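Local coordinates for protein beta-N-acetylhexosaminidase (Arthrobacter aurescens, PDB 3RCN) that probably catalyses the hydrolysis of terminal non-reducing N-acetyl-D-hexosamine residues from N-acetyl-beta-D-hexosaminides, as a member of glycosyl hydrolase family 20, at residues T143-A148 with L158-V163; H167-L172 with P473-I478; G248-A253 with E292-V297; I310-D315 with L353-H358; G510-P515 with A520-R525. All blocks are in the same frame, centred on the assembly; numbering follows the deposited sequence.

Contact 1: residues T143-A148 with L158-V163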
# COMPACT_ATOMS: atom_id res chain seq x y z
N THR A 143 7.98 -17.92 1.06
CA THR A 143 6.67 -17.65 0.51
C THR A 143 6.89 -17.28 -0.94
O THR A 143 7.81 -16.53 -1.28
CB THR A 143 5.97 -16.45 1.20
OG1 THR A 143 5.73 -16.76 2.58
CG2 THR A 143 4.66 -16.16 0.52
N MSE A 144 6.03 -17.80 -1.79
CA MSE A 144 6.05 -17.39 -3.18
C MSE A 144 4.90 -16.45 -3.45
O MSE A 144 3.80 -16.60 -2.92
CB MSE A 144 5.93 -18.59 -4.09
CG MSE A 144 6.35 -18.28 -5.49
SE MSE A 144 5.24 -19.24 -6.75
CE MSE A 144 3.65 -18.15 -6.52
N LEU A 145 5.16 -15.47 -4.28
CA LEU A 145 4.19 -14.47 -4.61
C LEU A 145 4.09 -14.40 -6.12
O LEU A 145 5.06 -14.07 -6.79
CB LEU A 145 4.64 -13.14 -4.04
CG LEU A 145 3.75 -11.93 -4.30
CD1 LEU A 145 2.28 -12.27 -4.01
CD2 LEU A 145 4.25 -10.76 -3.46
N ASP A 146 2.91 -14.69 -6.66
CA ASP A 146 2.74 -14.63 -8.10
C ASP A 146 2.24 -13.21 -8.45
O ASP A 146 1.10 -12.83 -8.19
CB ASP A 146 1.69 -15.69 -8.46
CG ASP A 146 1.27 -15.64 -9.92
OD1 ASP A 146 1.93 -14.95 -10.72
OD2 ASP A 146 0.26 -16.31 -10.24
N VAL A 147 3.13 -12.42 -9.04
CA VAL A 147 2.80 -11.11 -9.58
C VAL A 147 2.63 -11.14 -11.10
O VAL A 147 2.46 -10.10 -11.74
CB VAL A 147 3.81 -10.06 -9.16
CG1 VAL A 147 3.98 -10.09 -7.66
CG2 VAL A 147 5.14 -10.29 -9.87
N ALA A 148 2.76 -12.31 -11.68
CA ALA A 148 2.61 -12.43 -13.12
C ALA A 148 1.13 -12.45 -13.49
O ALA A 148 0.71 -11.82 -14.45
CB ALA A 148 3.31 -13.70 -13.64
N LEU A 158 5.93 -4.04 -0.76
CA LEU A 158 6.81 -3.74 0.37
C LEU A 158 6.06 -4.02 1.66
O LEU A 158 6.67 -4.42 2.66
CB LEU A 158 7.28 -2.29 0.34
CG LEU A 158 7.91 -1.86 -0.98
CD1 LEU A 158 8.12 -0.35 -1.04
CD2 LEU A 158 9.22 -2.62 -1.20
N ARG A 159 4.75 -3.80 1.63
CA ARG A 159 3.93 -4.06 2.82
C ARG A 159 3.78 -5.54 3.10
O ARG A 159 3.86 -5.99 4.25
CB ARG A 159 2.55 -3.40 2.69
CG ARG A 159 2.53 -1.97 3.19
CD ARG A 159 2.13 -1.94 4.65
NE ARG A 159 3.25 -1.73 5.53
CZ ARG A 159 3.19 -1.89 6.85
NH1 ARG A 159 2.06 -2.28 7.41
NH2 ARG A 159 4.27 -1.69 7.60
N PHE A 160 3.57 -6.31 2.04
CA PHE A 160 3.58 -7.77 2.14
C PHE A 160 4.92 -8.27 2.70
O PHE A 160 4.96 -9.18 3.54
CB PHE A 160 3.31 -8.38 0.77
CG PHE A 160 3.29 -9.88 0.76
CD1 PHE A 160 2.12 -10.57 1.09
CD2 PHE A 160 4.42 -10.61 0.42
CE1 PHE A 160 2.10 -11.95 1.09
CE2 PHE A 160 4.40 -12.00 0.41
CZ PHE A 160 3.23 -12.66 0.75
N ILE A 161 6.02 -7.67 2.26
CA ILE A 161 7.35 -8.06 2.73
C ILE A 161 7.53 -7.74 4.22
O ILE A 161 8.13 -8.51 4.96
CB ILE A 161 8.47 -7.37 1.92
CG1 ILE A 161 8.61 -8.03 0.55
CG2 ILE A 161 9.79 -7.43 2.67
CD1 ILE A 161 9.43 -7.23 -0.45
N GLU A 162 6.99 -6.60 4.64
CA GLU A 162 7.07 -6.18 6.04
C GLU A 162 6.33 -7.16 6.95
O GLU A 162 6.80 -7.52 8.04
CB GLU A 162 6.50 -4.77 6.18
CG GLU A 162 6.65 -4.18 7.57
CD GLU A 162 8.03 -3.59 7.83
OE1 GLU A 162 8.19 -2.37 7.59
OE2 GLU A 162 8.95 -4.34 8.28
N VAL A 163 5.15 -7.59 6.49
CA VAL A 163 4.38 -8.59 7.22
C VAL A 163 5.10 -9.94 7.26
O VAL A 163 5.02 -10.67 8.26
CB VAL A 163 2.97 -8.76 6.63
CG1 VAL A 163 2.23 -9.87 7.34
CG2 VAL A 163 2.19 -7.44 6.74
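Phe-160 reaches from helix 154-166 to Thr-143 and Leu-145 on strand 140-146, a helix-on-sheet contact within a beta-alpha-beta unit that strand 171-178 completes. Its CB points toward the strand, and with CG anti to the backbone N (chi1 -179°) the ring is carried straight out from the helix. Along one side of the ring the contacts follow in order. CD2 meets Leu-145 CD2 at 3.9 Å; CE2 lies between the two strand residues; CZ, at the far end, comes 3.8 Å from Thr-143 CG2. The threonine methyl sits at the ring edge, near its plane, whereas the leucine methyl approaches obliquely, its side chain and the phenylalanine sliding past each other. An alanine here removes the whole ring, which would probably open a gap between strand and helix and leave both methyl groups without their aromatic neighbour. Since every touching atom is carbon, the join depends on the fit of apolar shapes, in which Thr-143 takes part through its methyl branch rather than its hydroxyl.

Contact 2: residues H167-L172 with P473-I478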
# COMPACT_ATOMS: atom_id res chain seq x y z
N HIS A 167 6.78 -12.30 10.68
CA HIS A 167 6.60 -13.73 10.94
C HIS A 167 7.91 -14.53 10.87
O HIS A 167 7.91 -15.76 11.01
CB HIS A 167 5.55 -14.32 10.01
CG HIS A 167 4.17 -13.81 10.28
ND1 HIS A 167 3.67 -12.66 9.71
CD2 HIS A 167 3.19 -14.29 11.09
CE1 HIS A 167 2.43 -12.46 10.14
NE2 HIS A 167 2.12 -13.43 10.97
N LYS A 168 9.02 -13.82 10.68
CA LYS A 168 10.36 -14.40 10.62
C LYS A 168 10.57 -15.29 9.40
O LYS A 168 11.42 -16.15 9.41
CB LYS A 168 10.64 -15.20 11.89
CG LYS A 168 10.74 -14.37 13.19
CD LYS A 168 11.06 -15.27 14.40
CE LYS A 168 11.45 -14.50 15.67
NZ LYS A 168 10.31 -13.79 16.32
N LEU A 169 9.79 -15.05 8.34
CA LEU A 169 10.00 -15.69 7.05
C LEU A 169 11.19 -15.02 6.39
O LEU A 169 11.27 -13.79 6.37
CB LEU A 169 8.75 -15.55 6.17
CG LEU A 169 7.54 -16.28 6.76
CD1 LEU A 169 6.24 -15.87 6.09
CD2 LEU A 169 7.71 -17.79 6.69
N ASN A 170 12.17 -15.84 5.97
CA ASN A 170 13.36 -15.34 5.27
C ASN A 170 13.46 -15.45 3.74
O ASN A 170 14.44 -14.99 3.17
CB ASN A 170 14.63 -15.87 5.94
CG ASN A 170 14.76 -17.36 5.84
OD1 ASN A 170 13.96 -18.02 5.17
ND2 ASN A 170 15.78 -17.91 6.49
N VAL A 171 12.49 -16.05 3.06
CA VAL A 171 12.61 -16.16 1.60
C VAL A 171 11.36 -15.74 0.88
O VAL A 171 10.25 -16.16 1.23
CB VAL A 171 13.02 -17.60 1.09
CG1 VAL A 171 13.07 -17.64 -0.43
CG2 VAL A 171 14.35 -18.02 1.63
N LEU A 172 11.53 -14.91 -0.14
CA LEU A 172 10.42 -14.49 -0.97
C LEU A 172 10.74 -14.90 -2.37
O LEU A 172 11.72 -14.43 -2.98
CB LEU A 172 10.21 -12.98 -0.93
CG LEU A 172 9.31 -12.45 -2.06
CD1 LEU A 172 7.84 -12.84 -1.86
CD2 LEU A 172 9.44 -10.95 -2.21
N PRO A 473 -5.38 -16.07 7.75
CA PRO A 473 -4.43 -16.42 8.82
C PRO A 473 -3.44 -17.59 8.54
O PRO A 473 -2.52 -17.78 9.33
CB PRO A 473 -5.35 -16.75 9.99
CG PRO A 473 -6.54 -17.38 9.33
CD PRO A 473 -6.71 -16.66 8.01
N ARG A 474 -3.69 -18.39 7.51
CA ARG A 474 -2.88 -19.60 7.27
C ARG A 474 -1.37 -19.38 7.31
O ARG A 474 -0.66 -20.16 7.93
CB ARG A 474 -3.27 -20.26 5.94
CG ARG A 474 -4.60 -20.95 6.02
CD ARG A 474 -4.94 -21.60 4.71
NE ARG A 474 -5.19 -20.63 3.66
CZ ARG A 474 -5.54 -20.95 2.43
NH1 ARG A 474 -5.67 -22.23 2.07
NH2 ARG A 474 -5.75 -20.00 1.54
N LEU A 475 -0.89 -18.33 6.67
CA LEU A 475 0.53 -18.03 6.65
C LEU A 475 1.11 -17.78 8.06
O LEU A 475 2.32 -17.91 8.29
CB LEU A 475 0.79 -16.82 5.75
CG LEU A 475 2.23 -16.58 5.34
CD1 LEU A 475 2.87 -17.88 4.89
CD2 LEU A 475 2.32 -15.52 4.24
N SER A 476 0.26 -17.41 9.01
CA SER A 476 0.71 -17.23 10.39
C SER A 476 1.01 -18.58 11.02
O SER A 476 2.03 -18.75 11.70
CB SER A 476 -0.33 -16.48 11.23
OG SER A 476 -0.54 -15.18 10.73
N ALA A 477 0.11 -19.54 10.81
CA ALA A 477 0.30 -20.90 11.30
C ALA A 477 1.51 -21.57 10.62
O ALA A 477 2.33 -22.25 11.26
CB ALA A 477 -0.96 -21.70 11.07
N ILE A 478 1.62 -21.37 9.31
CA ILE A 478 2.77 -21.83 8.54
C ILE A 478 4.09 -21.25 9.05
O ILE A 478 5.08 -21.96 9.16
CB ILE A 478 2.56 -21.55 7.03
CG1 ILE A 478 1.61 -22.58 6.43
CG2 ILE A 478 3.86 -21.59 6.28
CD1 ILE A 478 0.77 -22.07 5.29
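The polar element of this contact pairs His-167 with Ser-476. NE2 of His-167 lies 3.2 Å from Ser-476 OG, but the N-H points well off the line to the oxygen (123°), so the bond is weak, and the serine approaches the imidazole obliquely. This bond is secondary: the main partner of NE2 is His-502 NE2, and ND1 bonds to the backbone O of Val-163 in the preceding helical turn, which together fix how the imidazole is turned. Losing the ring to an alanine here would probably leave His-502 NE2 and Val-163 O without their mate and open a gap beside Ser-476. The apolar element is a pair of leucines. Leu-169 CD1 lies 4.1 Å from Leu-475 CD1 and equally near its CG, the two chains meeting at a slant; CG of Leu-475 is anti to its own N (chi1 -166°), which swings its end toward the partner. Between His-167 and Leu-169, Lys-168 closes helix 154-166 with a Schellman motif and turns the chain toward strand 171-178. Helix 474-483 thus packs against this connection, with helix 491-508 bordering the histidine and serine through Leu-506, and Thr-143 of strand 140-146 touching both leucines.

Contact 3: residues G248-A253 with E292-V297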
# COMPACT_ATOMS: atom_id res chain seq x y z
N GLY A 248 8.07 -23.41 -20.68
CA GLY A 248 6.63 -23.19 -20.66
C GLY A 248 6.24 -21.89 -19.96
O GLY A 248 7.12 -21.12 -19.56
N HIS A 249 4.93 -21.64 -19.84
CA HIS A 249 4.41 -20.38 -19.27
C HIS A 249 5.05 -19.16 -19.92
O HIS A 249 5.37 -18.20 -19.25
CB HIS A 249 4.63 -20.34 -17.75
CG HIS A 249 3.86 -21.40 -17.03
ND1 HIS A 249 4.35 -22.68 -16.86
CD2 HIS A 249 2.62 -21.39 -16.48
CE1 HIS A 249 3.45 -23.41 -16.22
NE2 HIS A 249 2.39 -22.65 -15.98
N SER A 250 5.37 -19.27 -21.19
CA SER A 250 6.06 -18.20 -21.90
C SER A 250 5.29 -17.28 -22.84
O SER A 250 5.90 -16.41 -23.46
CB SER A 250 7.31 -18.75 -22.55
OG SER A 250 8.15 -19.26 -21.53
N GLN A 251 3.97 -17.45 -22.98
CA GLN A 251 3.26 -16.66 -23.99
C GLN A 251 3.40 -15.12 -23.90
O GLN A 251 3.19 -14.43 -24.90
CB GLN A 251 1.79 -17.04 -24.07
CG GLN A 251 1.10 -16.46 -25.29
CD GLN A 251 -0.20 -17.15 -25.59
OE1 GLN A 251 -0.33 -18.36 -25.38
NE2 GLN A 251 -1.17 -16.39 -26.09
N ALA A 252 3.73 -14.58 -22.74
CA ALA A 252 3.88 -13.13 -22.64
C ALA A 252 5.13 -12.70 -23.37
O ALA A 252 5.09 -11.76 -24.16
CB ALA A 252 3.90 -12.66 -21.17
N ALA A 253 6.23 -13.41 -23.14
CA ALA A 253 7.48 -13.17 -23.86
C ALA A 253 7.34 -13.41 -25.38
O ALA A 253 7.87 -12.66 -26.20
CB ALA A 253 8.60 -14.01 -23.27
N GLU A 292 19.94 -17.45 -26.58
CA GLU A 292 20.66 -16.19 -26.50
C GLU A 292 19.78 -15.11 -25.83
O GLU A 292 20.25 -14.31 -25.01
CB GLU A 292 21.11 -15.72 -27.88
CG GLU A 292 21.87 -14.39 -27.87
CD GLU A 292 21.62 -13.55 -29.12
OE1 GLU A 292 21.38 -14.14 -30.20
OE2 GLU A 292 21.65 -12.29 -29.01
N PHE A 293 18.50 -15.11 -26.18
CA PHE A 293 17.56 -14.16 -25.64
C PHE A 293 17.56 -14.25 -24.12
O PHE A 293 17.71 -13.25 -23.42
CB PHE A 293 16.17 -14.44 -26.19
CG PHE A 293 15.16 -13.40 -25.83
CD1 PHE A 293 14.44 -13.49 -24.65
CD2 PHE A 293 14.92 -12.32 -26.67
CE1 PHE A 293 13.50 -12.53 -24.31
CE2 PHE A 293 13.98 -11.36 -26.33
CZ PHE A 293 13.27 -11.47 -25.15
N TYR A 294 17.40 -15.47 -23.62
CA TYR A 294 17.24 -15.66 -22.19
C TYR A 294 18.54 -15.58 -21.40
O TYR A 294 18.51 -15.40 -20.19
CB TYR A 294 16.51 -16.96 -21.91
CG TYR A 294 15.03 -16.82 -22.06
CD1 TYR A 294 14.41 -17.09 -23.26
CD2 TYR A 294 14.25 -16.38 -20.99
CE1 TYR A 294 13.04 -16.94 -23.41
CE2 TYR A 294 12.88 -16.23 -21.13
CZ TYR A 294 12.28 -16.51 -22.34
OH TYR A 294 10.93 -16.37 -22.49
N ARG A 295 19.68 -15.69 -22.07
CA ARG A 295 20.97 -15.43 -21.43
C ARG A 295 21.08 -13.94 -21.21
O ARG A 295 21.56 -13.49 -20.16
CB ARG A 295 22.15 -15.87 -22.28
CG ARG A 295 22.34 -17.36 -22.42
CD ARG A 295 23.67 -17.62 -23.11
NE ARG A 295 23.88 -19.04 -23.32
CZ ARG A 295 23.77 -19.62 -24.51
NH1 ARG A 295 23.46 -18.87 -25.56
NH2 ARG A 295 23.97 -20.94 -24.63
N ASN A 296 20.65 -13.18 -22.21
CA ASN A 296 20.61 -11.72 -22.08
C ASN A 296 19.65 -11.25 -20.97
O ASN A 296 19.95 -10.32 -20.24
CB ASN A 296 20.28 -11.07 -23.42
CG ASN A 296 21.43 -11.18 -24.41
OD1 ASN A 296 22.59 -11.19 -24.01
ND2 ASN A 296 21.12 -11.26 -25.69
N VAL A 297 18.51 -11.92 -20.85
CA VAL A 297 17.58 -11.62 -19.77
C VAL A 297 18.24 -11.96 -18.44
O VAL A 297 18.19 -11.17 -17.49
CB VAL A 297 16.26 -12.40 -19.91
CG1 VAL A 297 15.51 -12.42 -18.60
CG2 VAL A 297 15.40 -11.82 -21.02
O HOH W 1 9.06 -16.80 -20.68
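The phenol ring of Tyr-294 points its hydroxyl end at Ser-250 and Ala-253, while one of its faces is partly overlaid by its chain neighbour: Phe-293 CD1 stands 3.8 Å above the ring plane, offset toward the rim. The Phe-293 ring in turn stacks on Tyr-189 and meets Tyr-257 with the planes inclined. With CG anti to the carbonyl carbon (chi1 -81°), Tyr-294 leaves helix 288-304 toward the other segment. At the far end Tyr-294 OH lies 3.4 Å from Ala-253 CB, a methyl on the first turn of helix 251-256. The hydroxyls of Tyr-294 and Ser-250 are too far apart to bond directly, and a water joins them. It lies 2.6 Å from Tyr-294 OH and donates to Ser-250 OG at 2.8 Å. In the catalytic alpha/beta barrel, residues 248-253 belong to the loop and short helix that follow strand 239-243, and helix 288-304 is the longer helix leading on to strand 309-313; the water-linked pair therefore ties a beta-to-alpha loop to the barrel's outer helical layer. Ser-250 lies about 10 Å, side chain to side chain, from Glu-316, the predicted proton donor, and its neighbour His-249 touches that glutamate. Ser-250 OG also donates to Gly-248 O, 2.9 Å away, approaching from above the carbonyl plane, 64° out of it.

Contact 4: residues I310-D315 with L353-H358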
# COMPACT_ATOMS: atom_id res chain seq x y z
N ILE A 310 18.52 -18.60 -8.53
CA ILE A 310 17.66 -17.93 -9.49
C ILE A 310 16.74 -18.99 -10.07
O ILE A 310 17.20 -20.06 -10.44
CB ILE A 310 18.51 -17.26 -10.57
CG1 ILE A 310 19.19 -16.04 -9.96
CG2 ILE A 310 17.67 -16.90 -11.79
CD1 ILE A 310 19.98 -15.24 -10.94
N SER A 311 15.44 -18.74 -10.10
CA SER A 311 14.49 -19.79 -10.47
C SER A 311 14.19 -19.78 -11.96
O SER A 311 13.92 -18.74 -12.55
CB SER A 311 13.19 -19.68 -9.67
OG SER A 311 12.22 -20.58 -10.18
N LEU A 312 14.33 -20.95 -12.58
CA LEU A 312 13.96 -21.13 -13.98
C LEU A 312 12.61 -21.78 -14.20
O LEU A 312 12.22 -22.00 -15.35
CB LEU A 312 15.05 -21.85 -14.76
CG LEU A 312 16.37 -21.08 -14.83
CD1 LEU A 312 17.44 -21.90 -15.53
CD2 LEU A 312 16.17 -19.74 -15.51
N GLY A 313 11.88 -22.11 -13.14
CA GLY A 313 10.62 -22.80 -13.36
C GLY A 313 10.82 -24.21 -13.88
O GLY A 313 11.37 -25.06 -13.20
N GLY A 314 10.28 -24.49 -15.06
CA GLY A 314 10.45 -25.76 -15.73
C GLY A 314 9.19 -26.60 -15.64
O GLY A 314 9.12 -27.71 -16.17
N ASP A 315 8.19 -26.06 -14.95
CA ASP A 315 6.94 -26.77 -14.75
C ASP A 315 6.09 -26.74 -16.02
O ASP A 315 6.20 -25.83 -16.84
CB ASP A 315 6.15 -26.18 -13.57
CG ASP A 315 5.73 -24.73 -13.81
OD1 ASP A 315 6.60 -23.92 -14.19
OD2 ASP A 315 4.53 -24.40 -13.62
N LEU A 353 23.66 -23.59 -16.81
CA LEU A 353 25.09 -23.44 -17.05
C LEU A 353 25.46 -21.95 -17.09
O LEU A 353 26.48 -21.54 -16.55
CB LEU A 353 25.48 -24.10 -18.37
CG LEU A 353 26.43 -25.30 -18.38
CD1 LEU A 353 26.16 -26.23 -17.21
CD2 LEU A 353 26.31 -26.06 -19.69
N HIS A 354 24.61 -21.14 -17.72
CA HIS A 354 24.89 -19.71 -17.85
C HIS A 354 24.84 -19.05 -16.48
O HIS A 354 25.68 -18.21 -16.15
CB HIS A 354 23.90 -19.06 -18.83
CG HIS A 354 24.11 -17.60 -19.00
ND1 HIS A 354 25.25 -17.06 -19.57
CD2 HIS A 354 23.34 -16.54 -18.67
CE1 HIS A 354 25.16 -15.75 -19.59
NE2 HIS A 354 24.00 -15.40 -19.05
N LEU A 355 23.87 -19.45 -15.67
CA LEU A 355 23.80 -19.00 -14.29
C LEU A 355 25.06 -19.40 -13.53
O LEU A 355 25.57 -18.62 -12.72
CB LEU A 355 22.56 -19.57 -13.61
CG LEU A 355 21.23 -18.98 -14.08
CD1 LEU A 355 20.04 -19.60 -13.35
CD2 LEU A 355 21.23 -17.46 -13.93
N LYS A 356 25.54 -20.62 -13.78
CA LYS A 356 26.71 -21.14 -13.07
C LYS A 356 27.92 -20.28 -13.40
O LYS A 356 28.76 -20.00 -12.54
CB LYS A 356 26.96 -22.61 -13.44
CG LYS A 356 28.06 -23.30 -12.65
CD LYS A 356 29.45 -22.97 -13.20
CE LYS A 356 30.55 -23.86 -12.63
NZ LYS A 356 30.46 -25.25 -13.18
N HIS A 357 27.99 -19.84 -14.65
CA HIS A 357 29.03 -18.93 -15.10
C HIS A 357 29.03 -17.67 -14.22
O HIS A 357 30.09 -17.15 -13.88
CB HIS A 357 28.81 -18.62 -16.58
CG HIS A 357 29.62 -17.47 -17.10
ND1 HIS A 357 30.93 -17.61 -17.51
CD2 HIS A 357 29.29 -16.17 -17.30
CE1 HIS A 357 31.38 -16.44 -17.94
NE2 HIS A 357 30.41 -15.55 -17.82
N HIS A 358 27.83 -17.23 -13.83
CA HIS A 358 27.65 -16.05 -12.97
C HIS A 358 27.69 -16.37 -11.49
O HIS A 358 27.48 -15.49 -10.66
CB HIS A 358 26.31 -15.37 -13.25
CG HIS A 358 26.30 -14.52 -14.47
ND1 HIS A 358 26.93 -13.29 -14.52
CD2 HIS A 358 25.72 -14.69 -15.68
CE1 HIS A 358 26.75 -12.75 -15.71
NE2 HIS A 358 26.02 -13.58 -16.43
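Leu-355 has its CG anti to the carbonyl carbon (chi1 -71°) and the rest of the chain extended, an arrangement that brings both of its methyls against Ile-310, whose own chi1 of -73° sets CG2 anti to the backbone N and CG1 beside that N. This is helix-on-strand packing in the alpha/beta barrel: helix 342-357 lies outside strand 309-313 and leads on to strand 361-364, the parallel neighbour of 309-313, so the three form a beta-alpha-beta unit. The side chains of Ile-310 and Leu-355 cross obliquely. Leu-355 CD1 rests 3.9 Å from Ile-310 CG2 and just as near the branch carbon CB, while CD2 of the leucine meets the far methyl, Ile-310 CD1, also at 3.9 Å. One leucine fork therefore straddles much of the isoleucine. Two residues along the strand, Leu-312 approaches the same leucine differently, tip to tip, with its CD1 4.1 Å from Leu-355 CD1. Around this apolar patch, helix 288-304 adds Val-301 and Val-302 against Ile-310 and Leu-298 against Leu-355, and Thr-362 of strand 361-364 touches both leucines. Ser-311, between the two strand residues, points away from the helix; its OG accepts a weak bond from Gly-313 N, 3.3 Å away, ahead of Asp-315 and the predicted proton donor Glu-316. At the helix end His-354 and His-358 both bond through NE2 to OD1 of Asp-299.

Contact 5: residues G510-P515 with A520-R525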
# COMPACT_ATOMS: atom_id res chain seq x y z
N GLY A 510 -2.35 -3.69 8.83
CA GLY A 510 -3.18 -3.45 7.66
C GLY A 510 -3.56 -4.69 6.88
O GLY A 510 -3.91 -4.62 5.70
N VAL A 511 -3.52 -5.85 7.52
CA VAL A 511 -3.78 -7.08 6.80
C VAL A 511 -5.22 -7.52 6.97
O VAL A 511 -5.63 -7.83 8.08
CB VAL A 511 -2.85 -8.22 7.32
CG1 VAL A 511 -3.14 -9.52 6.61
CG2 VAL A 511 -1.39 -7.83 7.15
N GLU A 512 -5.99 -7.57 5.89
CA GLU A 512 -7.35 -8.05 6.00
C GLU A 512 -7.35 -9.55 5.72
O GLU A 512 -7.30 -9.96 4.57
CB GLU A 512 -8.27 -7.38 4.97
CG GLU A 512 -8.09 -5.86 4.80
CD GLU A 512 -9.14 -5.21 3.87
OE1 GLU A 512 -8.75 -4.44 2.97
OE2 GLU A 512 -10.36 -5.47 4.06
N TYR A 513 -7.52 -10.34 6.77
CA TYR A 513 -7.43 -11.79 6.68
C TYR A 513 -8.81 -12.43 6.57
O TYR A 513 -9.81 -11.73 6.63
CB TYR A 513 -6.72 -12.31 7.92
CG TYR A 513 -7.33 -11.80 9.20
CD1 TYR A 513 -6.85 -10.65 9.82
CD2 TYR A 513 -8.40 -12.47 9.79
CE1 TYR A 513 -7.42 -10.17 10.99
CE2 TYR A 513 -8.97 -12.02 10.96
CZ TYR A 513 -8.48 -10.87 11.56
OH TYR A 513 -9.06 -10.43 12.72
N ARG A 514 -8.86 -13.75 6.42
CA ARG A 514 -10.15 -14.44 6.50
C ARG A 514 -10.48 -14.59 7.97
O ARG A 514 -9.72 -15.20 8.71
CB ARG A 514 -10.12 -15.83 5.86
CG ARG A 514 -11.54 -16.37 5.57
CD ARG A 514 -11.57 -17.84 5.14
NE ARG A 514 -11.65 -18.71 6.31
CZ ARG A 514 -12.67 -19.51 6.60
NH1 ARG A 514 -13.73 -19.59 5.81
NH2 ARG A 514 -12.62 -20.26 7.69
N PRO A 515 -11.62 -14.03 8.41
CA PRO A 515 -12.01 -14.23 9.80
C PRO A 515 -12.24 -15.71 10.04
O PRO A 515 -12.65 -16.43 9.13
CB PRO A 515 -13.32 -13.46 9.91
CG PRO A 515 -13.24 -12.42 8.84
CD PRO A 515 -12.55 -13.13 7.70
N ALA A 520 -16.00 -12.21 5.45
CA ALA A 520 -16.86 -11.05 5.61
C ALA A 520 -17.64 -10.86 4.32
O ALA A 520 -17.16 -11.20 3.25
CB ALA A 520 -16.04 -9.80 5.92
N PRO A 521 -18.86 -10.34 4.42
CA PRO A 521 -19.71 -10.18 3.24
C PRO A 521 -19.02 -9.48 2.06
O PRO A 521 -19.30 -9.83 0.92
CB PRO A 521 -20.87 -9.33 3.76
CG PRO A 521 -20.96 -9.70 5.21
CD PRO A 521 -19.54 -9.90 5.65
N TRP A 522 -18.14 -8.50 2.33
CA TRP A 522 -17.47 -7.79 1.24
C TRP A 522 -16.30 -8.59 0.66
O TRP A 522 -15.73 -8.22 -0.36
CB TRP A 522 -16.99 -6.39 1.67
CG TRP A 522 -16.07 -6.40 2.84
CD1 TRP A 522 -14.70 -6.49 2.81
CD2 TRP A 522 -16.43 -6.30 4.22
NE1 TRP A 522 -14.19 -6.45 4.10
CE2 TRP A 522 -15.24 -6.34 4.98
CE3 TRP A 522 -17.65 -6.20 4.89
CZ2 TRP A 522 -15.25 -6.29 6.37
CZ3 TRP A 522 -17.65 -6.13 6.28
CH2 TRP A 522 -16.46 -6.18 7.00
N GLN A 523 -15.94 -9.67 1.34
CA GLN A 523 -14.91 -10.58 0.86
C GLN A 523 -15.45 -11.69 -0.04
O GLN A 523 -14.69 -12.40 -0.68
CB GLN A 523 -14.20 -11.23 2.05
CG GLN A 523 -13.31 -10.28 2.83
CD GLN A 523 -12.88 -10.88 4.14
OE1 GLN A 523 -13.51 -11.83 4.64
NE2 GLN A 523 -11.80 -10.36 4.71
N GLN A 524 -16.77 -11.84 -0.07
CA GLN A 524 -17.37 -12.85 -0.92
C GLN A 524 -17.43 -12.44 -2.40
O GLN A 524 -17.38 -11.26 -2.73
CB GLN A 524 -18.74 -13.23 -0.37
CG GLN A 524 -18.64 -14.00 0.92
CD GLN A 524 -19.99 -14.21 1.56
OE1 GLN A 524 -21.00 -14.36 0.87
NE2 GLN A 524 -20.02 -14.20 2.90
N ARG A 525 -17.51 -13.42 -3.28
CA ARG A 525 -17.63 -13.14 -4.71
C ARG A 525 -18.58 -14.15 -5.35
O ARG A 525 -18.14 -15.08 -6.02
CB ARG A 525 -16.26 -13.20 -5.40
CG ARG A 525 -15.19 -12.28 -4.80
CD ARG A 525 -15.11 -10.91 -5.49
NE ARG A 525 -14.04 -10.07 -4.93
CZ ARG A 525 -14.13 -9.39 -3.79
NH1 ARG A 525 -15.24 -9.43 -3.07
NH2 ARG A 525 -13.11 -8.65 -3.36
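The side-chain amide of Gln-523 grips both segments: its NE2 donates to Tyr-513 O at 3.1 Å, and its OE1 accepts from Ala-520 N at 2.6 Å. Neither bond lies in the plane of the carbonyl it uses; the first donor stands above the Tyr-513 carbonyl plane, 41° out of it. Both ends of the amide are occupied, which probably fixes its rotation. Gln-523 OE1 also packs against Pro-515 CD, 3.5 Å away. Residues 520-523 form a type I turn, closed by Gln-523 N to Ala-520 O at 2.7 Å; this turn and residues 512-515 both lie in the irregular chain between helix 491-508 and strand 531-532, at the surface. At the turn, Glu-512 OE2 approaches the edge of the Trp-522 ring at NE1, 4.0 Å away, with carboxylate and ring planes 42° apart; the carboxylate's salt bridge is made by OE1 to Arg-465. Ala-520 CB sits over one face of the indole, toward the rim, and Trp-522 also packs on Gly-218 of the second subunit.

Contacts 1 to 4 are buried and lie in the catalytic barrel, while contact 5 is at the surface on the far side of the chain's centre from contact 4. Contacts 1 and 4 are alike in kind, each an apolar helix-on-strand packing inside a beta-alpha-beta unit, about 22 Å apart between centres. Contact 2 adjoins contact 1 through Thr-143, bonded by its N to Val-171 O, and mixes leucine packing with a weak polar bond. Contact 3, near the predicted proton donor, relies on a bridging water and touches contact 4. In contact 5 amide and backbone bonds predominate; Pro-473 of contact 2 packs against Arg-514, joining that irregular tail to the barrel.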